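Local atomic coordinates of OxyR (PDB entry 3HO7), a protein that probably binds DNA and regulates transcription in response to oxidants as a LysR-family activator, of which this chain is the regulatory domain. Residues E46-T49 against S50-L53; W112-D115 against E116-F120; R28-P31 against I32-K35. All coordinates share one frame; numbering follows the deposited sequence.

Overall arrangement
All three contacts are local, within the regulatory domain, and all are partly buried. Contact 3 spans two turns of helix 22-36, toward its C-terminal end. It lies farthest from the chain centre, about 20 Å, and its buried side is apolar and aromatic, facing helix 200-211, strand 40-46 and the second subunit. Contact 1 is the start of helix 49-58, where strand 40-46 ends. It combines helix-start backbone bonds with an exposed arginine. Contact 2 is a loop nearer the centre, built on polar bonds to a buried histidine and holding a disulfide cysteine. Contacts 1 and 2 touch: Glu116 OE2 lies 2.5 Å from Thr49 N, a probable hydrogen bond. Contact 3 touches neither.

Contact 1 (E46-T49 against S50-L53); sequences EMQT and SRCL
Met47 and Arg51 meet through their CB atoms, 3.6 Å apart. Met47 SD lies at a similar distance from Arg51 CB. The arginine chain bends at chi3 (-70°), which turns its guanidinium back over the residues before the helix. Gln48 CB lies over one face of that group. The Gln48 amide plane is turned 24° from the guanidinium, with OE1 3.6 Å from Arg51 NH2. On another side of the turn, Thr49 and Leu53 run side by side, and Thr49 CG2 touches Leu53 CG at 3.8 Å. Cys52 SG packs against Met47 CB, also at 3.8 Å. Two backbone bonds set this spacing. Cys52 N donates to Gln48 O at 3.1 Å, within the carbonyl plane. Leu53 N donates to Thr49 O at 2.9 Å and is nearly straight, with an angle of 168° at the hydrogen. Further out, Met47 and Cys52 rest on Ala16 of strand 11-17. Gln48 holds the N-cap position. The arrangement is the strand-to-helix turn of an alpha/beta domain, here between strand 40-46 and helix 49-58 in the periplasmic-binding-protein-like fold of LysR regulators.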
ATOM      1  N   GLU A  46      -6.813   2.313  -8.275  1.00 33.21           N
ATOM      2  CA  GLU A  46      -5.480   1.728  -8.263  1.00 32.51           C
ATOM      3  C   GLU A  46      -5.517   0.316  -8.836  1.00 32.97           C
ATOM      4  O   GLU A  46      -6.313  -0.520  -8.409  1.00 33.77           O
ATOM      5  CB  GLU A  46      -4.899   1.705  -6.846  1.00 32.23           C
ATOM      6  CG  GLU A  46      -4.589   3.079  -6.269  1.00 31.36           C
ATOM      7  CD  GLU A  46      -3.807   3.010  -4.968  1.00 30.54           C
ATOM      8  OE1 GLU A  46      -2.898   2.157  -4.853  1.00 29.75           O
ATOM      9  OE2 GLU A  46      -4.098   3.814  -4.059  1.00 30.42           O
ATOM     10  N   MET A  47      -4.656   0.069  -9.816  1.00 32.61           N
ATOM     11  CA  MET A  47      -4.490  -1.259 -10.393  1.00 33.04           C
ATOM     12  C   MET A  47      -3.021  -1.476 -10.690  1.00 32.42           C
ATOM     13  O   MET A  47      -2.277  -0.521 -10.905  1.00 31.81           O
ATOM     14  CB  MET A  47      -5.239  -1.380 -11.715  1.00 33.58           C
ATOM     15  CG  MET A  47      -6.694  -0.988 -11.695  1.00 34.63           C
ATOM     16  SD  MET A  47      -7.331  -1.079 -13.377  1.00 35.49           S
ATOM     17  CE  MET A  47      -9.018  -0.534 -13.130  1.00 36.03           C
ATOM     18  N   GLN A  48      -2.606  -2.735 -10.720  1.00 32.72           N
ATOM     19  CA  GLN A  48      -1.301  -3.063 -11.262  1.00 32.28           C
ATOM     20  C   GLN A  48      -1.394  -3.036 -12.785  1.00 32.38           C
ATOM     21  O   GLN A  48      -2.492  -3.003 -13.347  1.00 32.61           O
ATOM     22  CB  GLN A  48      -0.821  -4.420 -10.747  1.00 32.91           C
ATOM     23  CG  GLN A  48      -0.241  -4.356  -9.340  1.00 32.86           C
ATOM     24  CD  GLN A  48      -0.221  -5.703  -8.652  1.00 34.31           C
ATOM     25  OE1 GLN A  48      -1.009  -6.591  -8.978  1.00 35.68           O
ATOM     26  NE2 GLN A  48       0.677  -5.860  -7.688  1.00 34.40           N
ATOM     27  N   THR A  49      -0.244  -3.047 -13.447  1.00 32.17           N
ATOM     28  CA  THR A  49      -0.176  -2.835 -14.893  1.00 32.34           C
ATOM     29  C   THR A  49      -1.119  -3.728 -15.693  1.00 33.29           C
ATOM     30  O   THR A  49      -1.816  -3.258 -16.591  1.00 33.40           O
ATOM     31  CB  THR A  49       1.259  -3.019 -15.414  1.00 32.23           C
ATOM     32  OG1 THR A  49       2.144  -2.158 -14.685  1.00 31.46           O
ATOM     33  CG2 THR A  49       1.334  -2.690 -16.898  1.00 32.74           C
ATOM     34  N   SER A  50      -1.133  -5.015 -15.371  1.00 33.95           N
ATOM     35  CA  SER A  50      -1.963  -5.967 -16.099  1.00 35.09           C
ATOM     36  C   SER A  50      -3.411  -5.499 -16.162  1.00 35.35           C
ATOM     37  O   SER A  50      -4.002  -5.423 -17.240  1.00 35.69           O
ATOM     38  CB  SER A  50      -1.874  -7.351 -15.457  1.00 36.00           C
ATOM     39  OG  SER A  50      -0.520  -7.726 -15.276  1.00 36.37           O
ATOM     40  N   ARG A  51      -3.978  -5.183 -15.001  1.00 35.06           N
ATOM     41  CA  ARG A  51      -5.351  -4.695 -14.929  1.00 35.45           C
ATOM     42  C   ARG A  51      -5.527  -3.414 -15.736  1.00 34.80           C
ATOM     43  O   ARG A  51      -6.525  -3.246 -16.434  1.00 35.37           O
ATOM     44  CB  ARG A  51      -5.768  -4.464 -13.474  1.00 35.46           C
ATOM     45  CG  ARG A  51      -5.903  -5.741 -12.665  1.00 36.43           C
ATOM     46  CD  ARG A  51      -6.555  -5.480 -11.317  1.00 37.25           C
ATOM     47  NE  ARG A  51      -5.678  -4.738 -10.415  1.00 36.12           N
ATOM     48  CZ  ARG A  51      -4.768  -5.304  -9.629  1.00 36.15           C
ATOM     49  NH1 ARG A  51      -4.613  -6.623  -9.635  1.00 37.08           N
ATOM     50  NH2 ARG A  51      -4.013  -4.554  -8.839  1.00 35.51           N
ATOM     51  N   CYS A  52      -4.552  -2.515 -15.636  1.00 33.70           N
ATOM     52  CA  CYS A  52      -4.592  -1.259 -16.378  1.00 33.30           C
ATOM     53  C   CYS A  52      -4.732  -1.500 -17.874  1.00 33.62           C
ATOM     54  O   CYS A  52      -5.619  -0.944 -18.521  1.00 34.13           O
ATOM     55  CB  CYS A  52      -3.333  -0.433 -16.115  1.00 32.33           C
ATOM     56  SG  CYS A  52      -3.253   0.327 -14.485  1.00 32.34           S
ATOM     57  N   LEU A  53      -3.844  -2.326 -18.418  1.00 33.60           N
ATOM     58  CA  LEU A  53      -3.834  -2.598 -19.850  1.00 33.97           C
ATOM     59  C   LEU A  53      -5.119  -3.298 -20.285  1.00 34.82           C
ATOM     60  O   LEU A  53      -5.677  -2.997 -21.341  1.00 35.24           O
ATOM     61  CB  LEU A  53      -2.608  -3.438 -20.220  1.00 34.07           C
ATOM     62  CG  LEU A  53      -1.264  -2.954 -19.666  1.00 33.18           C
ATOM     63  CD1 LEU A  53      -0.111  -3.723 -20.304  1.00 33.61           C
ATOM     64  CD2 LEU A  53      -1.095  -1.455 -19.879  1.00 32.76           C
TER

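Contact 2 (W112-D115 against E116-F120); sequences WLLD and EGHCF
Leu114 and His118 are joined by two hydrogen bonds and a CH-pi contact, in a tight loop of the LysR regulatory domain that carries one cysteine of a disulfide, consistent with the redox sensing of OxyR. Leu114 N donates to His118 ND1 at 2.6 Å, with 170° at the hydrogen. The N-H comes in tilted 26° from the ring plane. His118 CG lies beside its own backbone N (chi1 -53°), which brings ND1 back to Leu114 N. Since ND1 accepts, the ring's hydrogen is consistent with a place on NE2, which bonds to Phe160 O of strand 158-162. Both ring nitrogens of this buried histidine are thus satisfied, and the ring's rotation is fixed. Leu114 O takes two donors. Cys119 N comes in near the carbonyl axis at 3.0 Å, and His118 N, also at 3.0 Å, sits above the carbonyl plane. The Leu114 side chain folds over the histidine, with CD1 over the ring face 4.0 Å from its centroid. Gly117 lies tightly against the leucine, its CA 3.5 Å from Leu114 CB.

The acidic side chains find partners outside the loop. Asp115 OD2 accepts from Gly142 N, and the Glu116 carboxylate is taken up by Thr49 at the start of helix 49-58. Trp112 NE1 donates to Gln156 O. Cys119 SG is in a disulfide with Cys128. The same sulfur packs against Leu113 CD1 at 4.0 Å.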
ATOM      1  N   TRP A 112      14.052  -6.676  -0.149  1.00 29.93           N
ATOM      2  CA  TRP A 112      12.624  -6.775  -0.406  1.00 29.91           C
ATOM      3  C   TRP A 112      12.351  -6.171  -1.771  1.00 29.58           C
ATOM      4  O   TRP A 112      12.594  -4.990  -1.994  1.00 28.91           O
ATOM      5  CB  TRP A 112      11.828  -6.028   0.663  1.00 29.69           C
ATOM      6  CG  TRP A 112      12.172  -6.434   2.060  1.00 29.89           C
ATOM      7  CD1 TRP A 112      12.859  -5.701   2.980  1.00 29.76           C
ATOM      8  CD2 TRP A 112      11.850  -7.674   2.695  1.00 30.52           C
ATOM      9  NE1 TRP A 112      12.983  -6.406   4.150  1.00 30.69           N
ATOM     10  CE2 TRP A 112      12.372  -7.622   4.001  1.00 31.04           C
ATOM     11  CE3 TRP A 112      11.171  -8.825   2.286  1.00 30.82           C
ATOM     12  CZ2 TRP A 112      12.235  -8.674   4.901  1.00 32.06           C
ATOM     13  CZ3 TRP A 112      11.037  -9.867   3.179  1.00 32.47           C
ATOM     14  CH2 TRP A 112      11.566  -9.785   4.472  1.00 32.85           C
ATOM     15  N   LEU A 113      11.833  -6.985  -2.681  1.00 25.53           N
ATOM     16  CA  LEU A 113      11.577  -6.525  -4.034  1.00 25.19           C
ATOM     17  C   LEU A 113      10.109  -6.636  -4.390  1.00 25.21           C
ATOM     18  O   LEU A 113       9.493  -7.680  -4.201  1.00 25.83           O
ATOM     19  CB  LEU A 113      12.411  -7.322  -5.038  1.00 25.64           C
ATOM     20  CG  LEU A 113      13.931  -7.222  -4.920  1.00 25.76           C
ATOM     21  CD1 LEU A 113      14.601  -8.114  -5.950  1.00 26.38           C
ATOM     22  CD2 LEU A 113      14.398  -5.786  -5.072  1.00 25.19           C
ATOM     23  N   LEU A 114       9.551  -5.555  -4.912  1.00 30.09           N
ATOM     24  CA  LEU A 114       8.176  -5.585  -5.359  1.00 30.53           C
ATOM     25  C   LEU A 114       8.157  -6.350  -6.670  1.00 31.09           C
ATOM     26  O   LEU A 114       8.925  -6.053  -7.579  1.00 31.01           O
ATOM     27  CB  LEU A 114       7.654  -4.164  -5.567  1.00 29.93           C
ATOM     28  CG  LEU A 114       7.570  -3.289  -4.315  1.00 29.88           C
ATOM     29  CD1 LEU A 114       7.432  -1.820  -4.680  1.00 29.38           C
ATOM     30  CD2 LEU A 114       6.423  -3.735  -3.425  1.00 30.61           C
ATOM     31  N   ASP A 115       7.272  -7.331  -6.762  1.00 31.93           N
ATOM     32  CA  ASP A 115       7.118  -8.119  -7.980  1.00 32.72           C
ATOM     33  C   ASP A 115       6.987  -7.223  -9.209  1.00 32.28           C
ATOM     34  O   ASP A 115       7.657  -7.439 -10.219  1.00 32.60           O
ATOM     35  CB  ASP A 115       5.899  -9.041  -7.876  1.00 33.60           C
ATOM     36  CG  ASP A 115       6.044 -10.081  -6.780  1.00 34.82           C
ATOM     37  OD1 ASP A 115       7.187 -10.501  -6.500  1.00 35.16           O
ATOM     38  OD2 ASP A 115       5.012 -10.482  -6.200  1.00 34.80           O
ATOM     39  N   GLU A 116       6.123  -6.217  -9.114  1.00 31.84           N
ATOM     40  CA  GLU A 116       5.868  -5.311 -10.230  1.00 31.55           C
ATOM     41  C   GLU A 116       6.490  -3.931 -10.015  1.00 30.82           C
ATOM     42  O   GLU A 116       6.797  -3.223 -10.974  1.00 30.85           O
ATOM     43  CB  GLU A 116       4.364  -5.183 -10.479  1.00 31.73           C
ATOM     44  CG  GLU A 116       3.981  -4.093 -11.469  1.00 31.20           C
ATOM     45  CD  GLU A 116       2.537  -4.195 -11.918  1.00 31.43           C
ATOM     46  OE1 GLU A 116       2.062  -5.330 -12.144  1.00 32.03           O
ATOM     47  OE2 GLU A 116       1.876  -3.142 -12.050  1.00 30.21           O
ATOM     48  N   GLY A 117       6.674  -3.552  -8.755  1.00 30.55           N
ATOM     49  CA  GLY A 117       7.292  -2.273  -8.438  1.00 30.06           C
ATOM     50  C   GLY A 117       8.741  -2.239  -8.886  1.00 30.17           C
ATOM     51  O   GLY A 117       9.207  -1.237  -9.429  1.00 29.87           O
ATOM     52  N   HIS A 118       9.453  -3.339  -8.664  1.00 30.39           N
ATOM     53  CA  HIS A 118      10.872  -3.418  -9.006  1.00 30.65           C
ATOM     54  C   HIS A 118      11.149  -4.405 -10.129  1.00 31.59           C
ATOM     55  O   HIS A 118      12.086  -4.223 -10.905  1.00 31.96           O
ATOM     56  CB  HIS A 118      11.699  -3.821  -7.784  1.00 30.52           C
ATOM     57  CG  HIS A 118      11.471  -2.955  -6.588  1.00 29.35           C
ATOM     58  ND1 HIS A 118      11.095  -3.462  -5.362  1.00 28.62           N
ATOM     59  CD2 HIS A 118      11.559  -1.614  -6.430  1.00 28.54           C
ATOM     60  CE1 HIS A 118      10.969  -2.469  -4.498  1.00 27.82           C
ATOM     61  NE2 HIS A 118      11.241  -1.337  -5.123  1.00 27.44           N
ATOM     62  N   CYS A 119      10.341  -5.458 -10.207  1.00 32.39           N
ATOM     63  CA  CYS A 119      10.638  -6.562 -11.109  1.00 33.68           C
ATOM     64  C   CYS A 119       9.585  -6.781 -12.192  1.00 34.11           C
ATOM     65  O   CYS A 119       9.363  -7.911 -12.631  1.00 35.08           O
ATOM     66  CB  CYS A 119      10.864  -7.847 -10.308  1.00 34.36           C
ATOM     67  SG  CYS A 119      12.232  -7.729  -9.132  1.00 35.25           S
ATOM     68  N   PHE A 120       8.939  -5.704 -12.628  1.00 33.92           N
ATOM     69  CA  PHE A 120       8.046  -5.798 -13.771  1.00 34.46           C
ATOM     70  C   PHE A 120       8.903  -5.993 -15.010  1.00 35.28           C
ATOM     71  O   PHE A 120       9.609  -5.078 -15.438  1.00 35.08           O
ATOM     72  CB  PHE A 120       7.184  -4.543 -13.907  1.00 33.86           C
ATOM     73  CG  PHE A 120       6.198  -4.610 -15.039  1.00 33.83           C
ATOM     74  CD1 PHE A 120       5.070  -5.409 -14.946  1.00 33.84           C
ATOM     75  CD2 PHE A 120       6.396  -3.872 -16.193  1.00 33.67           C
ATOM     76  CE1 PHE A 120       4.160  -5.472 -15.984  1.00 34.47           C
ATOM     77  CE2 PHE A 120       5.491  -3.931 -17.235  1.00 34.15           C
ATOM     78  CZ  PHE A 120       4.370  -4.732 -17.130  1.00 34.50           C
TER

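Contact 3 (R28-P31 against I32-K35); sequences RVFP and IWKK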
ATOM      1  N   ARG A  28      -0.249  15.346  -5.161  1.00 31.21           N
ATOM      2  CA  ARG A  28       0.171  16.545  -5.887  1.00 31.96           C
ATOM      3  C   ARG A  28      -0.846  16.975  -6.941  1.00 32.21           C
ATOM      4  O   ARG A  28      -1.020  18.167  -7.198  1.00 33.11           O
ATOM      5  CB  ARG A  28       1.521  16.307  -6.563  1.00 31.69           C
ATOM      6  CG  ARG A  28       2.649  15.957  -5.612  1.00 32.05           C
ATOM      7  CD  ARG A  28       3.775  15.250  -6.349  1.00 32.75           C
ATOM      8  NE  ARG A  28       5.025  15.296  -5.601  1.00 34.03           N
ATOM      9  CZ  ARG A  28       5.959  16.225  -5.771  1.00 34.73           C
ATOM     10  NH1 ARG A  28       5.787  17.186  -6.669  1.00 35.63           N
ATOM     11  NH2 ARG A  28       7.069  16.192  -5.047  1.00 35.53           N
ATOM     12  N   VAL A  29      -1.517  16.001  -7.549  1.00 31.60           N
ATOM     13  CA  VAL A  29      -2.391  16.272  -8.689  1.00 31.97           C
ATOM     14  C   VAL A  29      -3.814  16.669  -8.297  1.00 32.52           C
ATOM     15  O   VAL A  29      -4.451  17.472  -8.980  1.00 33.11           O
ATOM     16  CB  VAL A  29      -2.458  15.062  -9.646  1.00 31.40           C
ATOM     17  CG1 VAL A  29      -1.060  14.538  -9.935  1.00 31.11           C
ATOM     18  CG2 VAL A  29      -3.331  13.963  -9.057  1.00 31.40           C
ATOM     19  N   PHE A  30      -4.312  16.102  -7.203  1.00 32.33           N
ATOM     20  CA  PHE A  30      -5.705  16.305  -6.809  1.00 32.98           C
ATOM     21  C   PHE A  30      -6.106  17.780  -6.743  1.00 34.11           C
ATOM     22  O   PHE A  30      -7.134  18.173  -7.296  1.00 34.57           O
ATOM     23  CB  PHE A  30      -6.001  15.584  -5.492  1.00 33.03           C
ATOM     24  CG  PHE A  30      -6.351  14.133  -5.668  1.00 32.27           C
ATOM     25  CD1 PHE A  30      -6.095  13.488  -6.869  1.00 32.00           C
ATOM     26  CD2 PHE A  30      -6.918  13.410  -4.632  1.00 32.53           C
ATOM     27  CE1 PHE A  30      -6.413  12.153  -7.039  1.00 31.92           C
ATOM     28  CE2 PHE A  30      -7.236  12.072  -4.794  1.00 32.52           C
ATOM     29  CZ  PHE A  30      -6.982  11.444  -5.998  1.00 32.04           C
ATOM     30  N   PRO A  31      -5.294  18.600  -6.063  1.00 34.46           N
ATOM     31  CA  PRO A  31      -5.558  20.036  -5.998  1.00 35.77           C
ATOM     32  C   PRO A  31      -5.559  20.681  -7.381  1.00 36.30           C
ATOM     33  O   PRO A  31      -6.338  21.597  -7.636  1.00 37.24           O
ATOM     34  CB  PRO A  31      -4.389  20.567  -5.162  1.00 35.93           C
ATOM     35  CG  PRO A  31      -3.961  19.401  -4.336  1.00 34.99           C
ATOM     36  CD  PRO A  31      -4.150  18.207  -5.224  1.00 34.05           C
ATOM     37  N   ILE A  32      -4.696  20.198  -8.271  1.00 35.80           N
ATOM     38  CA  ILE A  32      -4.604  20.761  -9.615  1.00 36.49           C
ATOM     39  C   ILE A  32      -5.821  20.404 -10.468  1.00 36.76           C
ATOM     40  O   ILE A  32      -6.272  21.209 -11.284  1.00 37.65           O
ATOM     41  CB  ILE A  32      -3.307  20.331 -10.325  1.00 35.85           C
ATOM     42  CG1 ILE A  32      -2.090  20.837  -9.546  1.00 35.87           C
ATOM     43  CG2 ILE A  32      -3.283  20.852 -11.754  1.00 36.55           C
ATOM     44  CD1 ILE A  32      -0.762  20.394 -10.123  1.00 35.28           C
ATOM     45  N   TRP A  33      -6.350  19.198 -10.279  1.00 36.45           N
ATOM     46  CA  TRP A  33      -7.551  18.781 -10.997  1.00 36.85           C
ATOM     47  C   TRP A  33      -8.737  19.646 -10.601  1.00 38.12           C
ATOM     48  O   TRP A  33      -9.479  20.132 -11.456  1.00 38.71           O
ATOM     49  CB  TRP A  33      -7.889  17.316 -10.719  1.00 36.14           C
ATOM     50  CG  TRP A  33      -7.030  16.335 -11.440  1.00 35.43           C
ATOM     51  CD1 TRP A  33      -6.192  16.587 -12.487  1.00 35.51           C
ATOM     52  CD2 TRP A  33      -6.954  14.925 -11.195  1.00 34.77           C
ATOM     53  NE1 TRP A  33      -5.580  15.426 -12.894  1.00 34.88           N
ATOM     54  CE2 TRP A  33      -6.032  14.391 -12.118  1.00 34.28           C
ATOM     55  CE3 TRP A  33      -7.566  14.066 -10.277  1.00 34.50           C
ATOM     56  CZ2 TRP A  33      -5.710  13.034 -12.151  1.00 33.95           C
ATOM     57  CZ3 TRP A  33      -7.244  12.720 -10.311  1.00 33.68           C
ATOM     58  CH2 TRP A  33      -6.325  12.218 -11.241  1.00 33.57           C
ATOM     59  N   LYS A  34      -8.913  19.826  -9.297  1.00 38.70           N
ATOM     60  CA  LYS A  34     -10.030  20.598  -8.777  1.00 40.21           C
ATOM     61  C   LYS A  34     -10.199  21.902  -9.546  1.00 41.38           C
ATOM     62  O   LYS A  34     -11.299  22.233  -9.989  1.00 42.18           O
ATOM     63  CB  LYS A  34      -9.832  20.892  -7.290  1.00 40.56           C
ATOM     64  CG  LYS A  34     -11.021  21.581  -6.643  1.00 42.16           C
ATOM     65  CD  LYS A  34     -12.257  20.699  -6.704  1.00 42.68           C
ATOM     66  CE  LYS A  34     -12.023  19.382  -5.975  1.00 42.17           C
ATOM     67  NZ  LYS A  34     -13.244  18.533  -5.952  1.00 42.52           N
ATOM     68  N   LYS A  35      -9.102  22.634  -9.704  1.00 41.76           N
ATOM     69  CA  LYS A  35      -9.148  23.951 -10.335  1.00 43.15           C
ATOM     70  C   LYS A  35      -9.171  23.907 -11.865  1.00 43.25           C
ATOM     71  O   LYS A  35      -9.836  24.724 -12.499  1.00 44.43           O
ATOM     72  CB  LYS A  35      -7.994  24.831  -9.835  1.00 43.64           C
ATOM     73  CG  LYS A  35      -6.619  24.196  -9.952  1.00 42.79           C
ATOM     74  CD  LYS A  35      -5.526  25.153  -9.492  1.00 44.16           C
ATOM     75  CE  LYS A  35      -5.661  25.493  -8.014  1.00 44.73           C
ATOM     76  NZ  LYS A  35      -6.859  26.337  -7.735  1.00 46.37           N
TER
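Val29 covers one face of the Trp33 indole. Its carbonyl O lies over the five-membered side, and its CG2 stands 4.0 Å from the centroid of the six-membered ring, only 9° off the normal, a CH-pi contact. The two residues are one turn apart on helix 22-36, the helix of a beta-alpha-beta unit between strands 11-17 and 40-46. Phe30 meets the same indole obliquely, its ring plane turned 32° from that of the six-membered ring. Phe30 CE1 reaches Trp33 CZ3 at 3.4 Å. With CG placed beside the backbone N (chi1 -76°), the indole lies back along the helix toward Val29 and Phe30. Beyond the turn, Trp33 packs on Leu206 and Leu209 of helix 200-211 and on Ile42 and Val44 of strand 40-46. Phe30 and Pro31 pack on Gln156 of the second subunit.

Trp33 N donates to Val29 O at 2.9 Å, and Lys34 N to Phe30 O at 3.1 Å. A weak bond also joins Ile32 N to Val29 O. The helix is kinked where Arg28 N and Pro31 N make no bond to the turn before; Pro31 has no N-H to give. Arg28 NH1 is hydrogen-bonded to Ala213 O. Ile32 CD1 lies 3.7 Å from Arg28 O.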